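Local coordinates for protein serine protease pet (Escherichia coli, PDB 4OM9) that probably acts as a secreted serine protease, an autotransporter enterotoxin of enteroaggregative E. coli whose passenger domain carries a protease domain on a long beta-helix, at residues 418-424 / 440-446; 494-499 / 513-519. All blocks are in the same frame, centred on the assembly; numbering follows the deposited sequence.

Contact 1 (418-424 / 440-446)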
loop_
_atom_site.group_PDB
_atom_site.type_symbol
_atom_site.label_atom_id
_atom_site.label_comp_id
_atom_site.label_asym_id
_atom_site.label_seq_id
_atom_site.Cartn_x
_atom_site.Cartn_y
_atom_site.Cartn_z
ATOM N N ASP A 418 10.404 4.478 24.558
ATOM C CA ASP A 418 10.531 4.002 23.184
ATOM C C ASP A 418 9.600 4.686 22.174
ATOM O O ASP A 418 9.964 4.846 21.004
ATOM C CB ASP A 418 10.305 2.494 23.151
ATOM C CG ASP A 418 11.296 1.750 24.019
ATOM O OD1 ASP A 418 12.314 2.358 24.418
ATOM O OD2 ASP A 418 11.065 0.555 24.292
ATOM N N TYR A 419 8.415 5.103 22.612
ATOM C CA TYR A 419 7.459 5.660 21.668
ATOM C C TYR A 419 7.378 7.182 21.682
ATOM O O TYR A 419 6.494 7.745 21.050
ATOM C CB TYR A 419 6.063 5.056 21.910
ATOM C CG TYR A 419 6.086 3.552 22.097
ATOM C CD1 TYR A 419 6.262 2.691 21.016
ATOM C CD2 TYR A 419 5.979 2.997 23.355
ATOM C CE1 TYR A 419 6.301 1.312 21.195
ATOM C CE2 TYR A 419 6.017 1.629 23.544
ATOM C CZ TYR A 419 6.182 0.792 22.471
ATOM O OH TYR A 419 6.201 -0.570 22.686
ATOM N N ALA A 420 8.303 7.847 22.378
ATOM C CA ALA A 420 8.300 9.313 22.479
ATOM C C ALA A 420 6.958 9.809 23.015
ATOM O O ALA A 420 6.510 10.922 22.705
ATOM C CB ALA A 420 8.607 9.949 21.133
ATOM N N GLY A 421 6.312 8.957 23.807
ATOM C CA GLY A 421 5.094 9.314 24.502
ATOM C C GLY A 421 3.919 9.745 23.642
ATOM O O GLY A 421 3.127 10.576 24.076
ATOM N N ILE A 422 3.796 9.188 22.438
ATOM C CA ILE A 422 2.617 9.445 21.628
ATOM C C ILE A 422 2.086 8.142 21.003
ATOM O O ILE A 422 2.831 7.215 20.640
ATOM C CB ILE A 422 2.905 10.538 20.561
ATOM C CG1 ILE A 422 1.628 10.889 19.783
ATOM C CG2 ILE A 422 4.079 10.154 19.651
ATOM C CD1 ILE A 422 1.672 12.224 19.066
ATOM N N PHE A 423 0.769 8.056 20.947
ATOM C CA PHE A 423 0.082 6.811 20.657
ATOM C C PHE A 423 -1.103 7.171 19.798
ATOM O O PHE A 423 -1.791 8.153 20.072
ATOM C CB PHE A 423 -0.350 6.093 21.946
ATOM C CG PHE A 423 0.788 5.843 22.903
ATOM C CD1 PHE A 423 1.228 6.847 23.767
ATOM C CD2 PHE A 423 1.437 4.611 22.925
ATOM C CE1 PHE A 423 2.304 6.628 24.625
ATOM C CE2 PHE A 423 2.510 4.385 23.781
ATOM C CZ PHE A 423 2.940 5.391 24.631
ATOM N N PHE A 424 -1.310 6.390 18.741
ATOM C CA PHE A 424 -2.348 6.655 17.772
ATOM C C PHE A 424 -3.248 5.443 17.701
ATOM O O PHE A 424 -2.795 4.417 17.214
ATOM C CB PHE A 424 -1.768 6.916 16.384
ATOM C CG PHE A 424 -0.597 7.880 16.345
ATOM C CD1 PHE A 424 0.676 7.469 16.696
ATOM C CD2 PHE A 424 -0.766 9.173 15.874
ATOM C CE1 PHE A 424 1.748 8.357 16.649
ATOM C CE2 PHE A 424 0.310 10.060 15.801
ATOM C CZ PHE A 424 1.561 9.662 16.202
ATOM N N PHE A 440 12.307 7.955 17.294
ATOM C CA PHE A 440 11.566 6.922 17.984
ATOM C C PHE A 440 12.370 5.627 17.964
ATOM O O PHE A 440 12.943 5.249 16.935
ATOM C CB PHE A 440 10.199 6.651 17.331
ATOM C CG PHE A 440 9.330 7.866 17.123
ATOM C CD1 PHE A 440 9.562 8.733 16.070
ATOM C CD2 PHE A 440 8.200 8.073 17.924
ATOM C CE1 PHE A 440 8.735 9.820 15.849
ATOM C CE2 PHE A 440 7.362 9.147 17.710
ATOM C CZ PHE A 440 7.634 10.027 16.672
ATOM N N LYS A 441 12.412 4.939 19.087
ATOM C CA LYS A 441 12.741 3.540 19.071
ATOM C C LYS A 441 11.651 2.818 18.245
ATOM O O LYS A 441 11.948 1.958 17.417
ATOM C CB LYS A 441 12.802 3.009 20.494
ATOM C CG LYS A 441 13.451 1.663 20.664
ATOM C CD LYS A 441 14.837 1.790 21.296
ATOM C CE LYS A 441 15.248 0.457 21.921
ATOM N NZ LYS A 441 14.887 -0.717 21.043
ATOM N N LYS A 442 10.391 3.207 18.479
ATOM C CA LYS A 442 9.208 2.649 17.808
ATOM C C LYS A 442 8.075 3.684 17.750
ATOM O O LYS A 442 7.810 4.365 18.742
ATOM C CB LYS A 442 8.705 1.390 18.528
ATOM C CG LYS A 442 9.466 0.122 18.196
ATOM C CD LYS A 442 8.869 -1.109 18.868
ATOM C CE LYS A 442 9.194 -1.166 20.358
ATOM N NZ LYS A 442 9.076 -2.558 20.885
ATOM N N ILE A 443 7.419 3.821 16.596
ATOM C CA ILE A 443 6.200 4.624 16.548
ATOM C C ILE A 443 5.003 3.765 16.924
ATOM O O ILE A 443 4.780 2.720 16.308
ATOM C CB ILE A 443 5.920 5.217 15.173
ATOM C CG1 ILE A 443 7.098 6.025 14.676
ATOM C CG2 ILE A 443 4.664 6.076 15.232
ATOM C CD1 ILE A 443 7.291 5.915 13.135
ATOM N N ALA A 444 4.228 4.199 17.914
ATOM C CA ALA A 444 3.072 3.425 18.342
ATOM C C ALA A 444 1.797 3.800 17.574
ATOM O O ALA A 444 0.944 4.559 18.069
ATOM C CB ALA A 444 2.856 3.579 19.826
ATOM N N ALA A 445 1.670 3.220 16.374
ATOM C CA ALA A 445 0.585 3.508 15.449
ATOM C C ALA A 445 -0.161 2.229 15.212
ATOM O O ALA A 445 0.494 1.210 15.019
ATOM C CB ALA A 445 1.140 4.064 14.148
ATOM N N THR A 446 -1.503 2.238 15.253
ATOM C CA THR A 446 -2.238 0.990 14.996
ATOM C C THR A 446 -2.569 0.806 13.536
ATOM O O THR A 446 -2.698 -0.309 13.091
ATOM C CB THR A 446 -3.574 0.864 15.793
ATOM O OG1 THR A 446 -4.520 1.867 15.376
ATOM C CG2 THR A 446 -3.316 1.069 17.211
HETATM O O HOH W 1 13.608 -1.506 24.063
HETATM O O HOH W 2 4.899 6.740 19.158
#
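Phe440, at the start of 440-446, packs its ring against the turn at 419-421: CE2 lies 3.7 Å from Ala420 CB and, at the ring edge, 3.9 Å from Ile422 CG2. Lys441 then runs beside Asp418, with Lys441 CB 3.7 Å from Asp418 CB. A water joins the ends of these two side chains, donating a hydrogen bond to Asp418 OD2 and accepting a weak one from Lys441 NZ. Lys442 N donates a 3.0 Å hydrogen bond to Asp418 O, while Lys442 O receives a CA-H...O contact from Tyr419 CA at 3.2 Å. Two successive coils of the right-handed parallel beta-helix of the passenger domain are meeting here, and 422-424 is also hydrogen-bonded on its other edge to strand 397-399 of the coil before. At Ile443 the backbones stand apart. Its CA-to-CB bond points away from 418-424, yet CG2 still reaches 4.0 Å from Phe424 CE1. A water held by three backbone atoms fills the gap: it donates to Tyr419 O and Ile422 O and accepts from Ala444 N, at 2.7, 2.6 and 2.9 Å. Ala444, centre of an inverse gamma turn, packs its CB 3.7 Å from Tyr419 CD1 and 3.6 Å from Phe423 CD2, and its carbonyl O takes the 3.0 Å bond from Phe424 N. Ala445 pairs in parallel register with Phe424, their CA atoms 4.9 Å apart, and its CB sits 4.3 Å from Phe424 CD1. Last comes Thr446, whose N bonds Phe424 O at 3.2 Å.

Contact 2 (494-499 / 513-519)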
loop_
_atom_site.group_PDB
_atom_site.type_symbol
_atom_site.label_atom_id
_atom_site.label_comp_id
_atom_site.label_asym_id
_atom_site.label_seq_id
_atom_site.Cartn_x
_atom_site.Cartn_y
_atom_site.Cartn_z
ATOM N N ALA A 494 17.364 -6.247 13.464
ATOM C CA ALA A 494 16.711 -4.967 13.704
ATOM C C ALA A 494 15.878 -4.517 12.502
ATOM O O ALA A 494 16.102 -3.435 11.939
ATOM C CB ALA A 494 17.748 -3.909 14.059
ATOM N N ARG A 495 14.900 -5.335 12.127
ATOM C CA ARG A 495 14.133 -5.088 10.913
ATOM C C ARG A 495 13.053 -4.055 11.128
ATOM O O ARG A 495 12.155 -4.249 11.941
ATOM C CB ARG A 495 13.498 -6.384 10.393
ATOM C CG ARG A 495 14.477 -7.313 9.698
ATOM C CD ARG A 495 13.827 -8.603 9.244
ATOM N NE ARG A 495 14.449 -9.757 9.880
ATOM C CZ ARG A 495 15.457 -10.445 9.359
ATOM N NH1 ARG A 495 15.977 -10.104 8.182
ATOM N NH2 ARG A 495 15.947 -11.482 10.028
ATOM N N LEU A 496 13.172 -2.947 10.399
ATOM C CA LEU A 496 12.123 -1.944 10.298
ATOM C C LEU A 496 11.261 -2.267 9.084
ATOM O O LEU A 496 11.752 -2.273 7.942
ATOM C CB LEU A 496 12.706 -0.540 10.179
ATOM C CG LEU A 496 11.663 0.538 9.887
ATOM C CD1 LEU A 496 10.594 0.546 10.972
ATOM C CD2 LEU A 496 12.287 1.921 9.714
ATOM N N ILE A 497 9.985 -2.549 9.349
ATOM C CA ILE A 497 9.020 -2.929 8.326
ATOM C C ILE A 497 7.963 -1.841 8.129
ATOM O O ILE A 497 7.260 -1.486 9.060
ATOM C CB ILE A 497 8.341 -4.254 8.701
ATOM C CG1 ILE A 497 9.406 -5.334 8.899
ATOM C CG2 ILE A 497 7.326 -4.662 7.637
ATOM C CD1 ILE A 497 9.071 -6.346 9.983
ATOM N N LEU A 498 7.877 -1.287 6.929
ATOM C CA LEU A 498 6.899 -0.243 6.652
ATOM C C LEU A 498 5.724 -0.849 5.894
ATOM O O LEU A 498 5.923 -1.424 4.797
ATOM C CB LEU A 498 7.522 0.899 5.855
ATOM C CG LEU A 498 8.413 1.957 6.545
ATOM C CD1 LEU A 498 8.587 1.758 8.080
ATOM C CD2 LEU A 498 9.756 2.087 5.851
ATOM N N ASP A 499 4.537 -0.727 6.501
ATOM C CA ASP A 499 3.241 -1.297 6.071
ATOM C C ASP A 499 2.317 -0.283 5.436
ATOM O O ASP A 499 1.217 -0.633 4.965
ATOM C CB ASP A 499 2.469 -1.859 7.282
ATOM C CG ASP A 499 2.202 -3.312 7.164
ATOM O OD1 ASP A 499 2.715 -3.891 6.197
ATOM O OD2 ASP A 499 1.516 -3.882 8.030
ATOM N N PRO A 513 18.168 -3.828 8.981
ATOM C CA PRO A 513 17.378 -4.050 7.758
ATOM C C PRO A 513 16.107 -3.192 7.623
ATOM O O PRO A 513 15.459 -2.826 8.601
ATOM C CB PRO A 513 16.993 -5.538 7.848
ATOM C CG PRO A 513 17.844 -6.111 8.957
ATOM C CD PRO A 513 18.095 -4.976 9.896
ATOM N N LEU A 514 15.780 -2.879 6.375
ATOM C CA LEU A 514 14.537 -2.238 6.019
ATOM C C LEU A 514 13.712 -3.181 5.139
ATOM O O LEU A 514 14.246 -3.882 4.265
ATOM C CB LEU A 514 14.778 -0.923 5.285
ATOM C CG LEU A 514 13.489 -0.110 5.105
ATOM C CD1 LEU A 514 13.174 0.641 6.393
ATOM C CD2 LEU A 514 13.594 0.849 3.945
ATOM N N VAL A 515 12.410 -3.180 5.393
ATOM C CA VAL A 515 11.439 -3.956 4.636
ATOM C C VAL A 515 10.281 -3.064 4.242
ATOM O O VAL A 515 9.682 -2.393 5.092
ATOM C CB VAL A 515 10.898 -5.133 5.436
ATOM C CG1 VAL A 515 9.748 -5.781 4.695
ATOM C CG2 VAL A 515 12.016 -6.136 5.689
ATOM N N MET A 516 10.014 -3.016 2.946
ATOM C CA MET A 516 8.837 -2.357 2.424
ATOM C C MET A 516 7.894 -3.430 1.876
ATOM O O MET A 516 8.309 -4.311 1.094
ATOM C CB MET A 516 9.198 -1.349 1.328
ATOM C CG MET A 516 10.154 -0.246 1.733
ATOM S SD MET A 516 10.697 0.636 0.254
ATOM C CE MET A 516 11.822 1.838 0.947
ATOM N N GLN A 517 6.635 -3.354 2.291
ATOM C CA GLN A 517 5.627 -4.327 1.888
ATOM C C GLN A 517 4.242 -3.732 1.978
ATOM O O GLN A 517 4.046 -2.703 2.639
ATOM C CB GLN A 517 5.690 -5.582 2.768
ATOM C CG GLN A 517 5.292 -5.312 4.222
ATOM C CD GLN A 517 4.907 -6.577 4.987
ATOM O OE1 GLN A 517 5.725 -7.485 5.177
ATOM N NE2 GLN A 517 3.652 -6.623 5.454
ATOM N N GLY A 518 3.276 -4.402 1.347
ATOM C CA GLY A 518 1.881 -4.034 1.499
ATOM C C GLY A 518 1.333 -4.399 2.875
ATOM O O GLY A 518 2.030 -4.964 3.722
ATOM N N HIS A 519 0.065 -4.092 3.100
ATOM C CA HIS A 519 -0.544 -4.385 4.391
ATOM C C HIS A 519 -1.681 -5.388 4.236
ATOM O O HIS A 519 -2.588 -5.211 3.404
ATOM C CB HIS A 519 -1.041 -3.089 5.070
ATOM C CG HIS A 519 -1.892 -3.326 6.283
ATOM N ND1 HIS A 519 -1.375 -3.779 7.485
ATOM C CD2 HIS A 519 -3.225 -3.171 6.485
ATOM C CE1 HIS A 519 -2.356 -3.903 8.361
ATOM N NE2 HIS A 519 -3.488 -3.536 7.780
#
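A buried carboxylate closes the end of this strand pair. Asp499 OD2 accepts a 2.9 Å hydrogen bond from His519 ND1, nearly in the plane of the imidazole ring, while Asp499 OD1 accepts one from Gln517 NE2 at 3.0 Å. The same Gln517 NE2 also donates to Gly518 O at 2.9 Å, so the amide sits between two acceptors, Asp499 OD1 and Gly518 O, which lie only 2.8 Å from each other. Gln517 OE1 is taken up by the backbone N of Tyr620, and His519 NE2 by Asp522.

Before it, the backbones run as regular parallel strands, their axes 4.7 Å apart at closest approach and 16° from parallel. The bonds step from one strand to the other: Leu496 N to Pro513 O at 2.9 Å, Val515 N to Leu496 O at 2.8 Å, Leu498 N to Val515 O at 2.8 Å, and a longer Gln517 N to Leu498 O at 3.2 Å. On one face Leu514 CD1 lies 3.7 Å from Leu496 CD2 and 3.8 Å from Leu498 CD2, and Phe581 packs on Leu498 and Met516. Ile497 and Val515 share the other face, CG1 of Ile497 being 3.8 Å from CB of Val515. At the entry end Arg495 CG rests 3.6 Å from Pro513 CB.

With strand 471-473 bonded to the far edge of 494-499, the in-register pairing of nonpolar residues, Leu496 with Leu514, Ile497 with Val515 and Leu498 with Met516, is the stacking of neighbouring coils in a right-handed parallel beta-helix.

How the contacts relate
Contacts 1 and 2 are both buried pairings between consecutive coils of the same beta-helix, with contact 1 further from the middle of the chain; their centres are 16 Å apart and their nearest atoms about 6 Å, so they do not touch. Strand 471-473 lies between them: Tyr471 and Tyr473 meet side chains of 440-446 and bond the backbone of 494-499. The chemistry differs. In contact 1 the register is interrupted, a water bridges the gap, aromatic rings supply much of the packing, and partly exposed residues lie at 418-419 and 441-442. Contact 2, where only Arg495 is partly exposed, keeps continuous parallel bonding and aliphatic packing, then ends in a buried polar cluster.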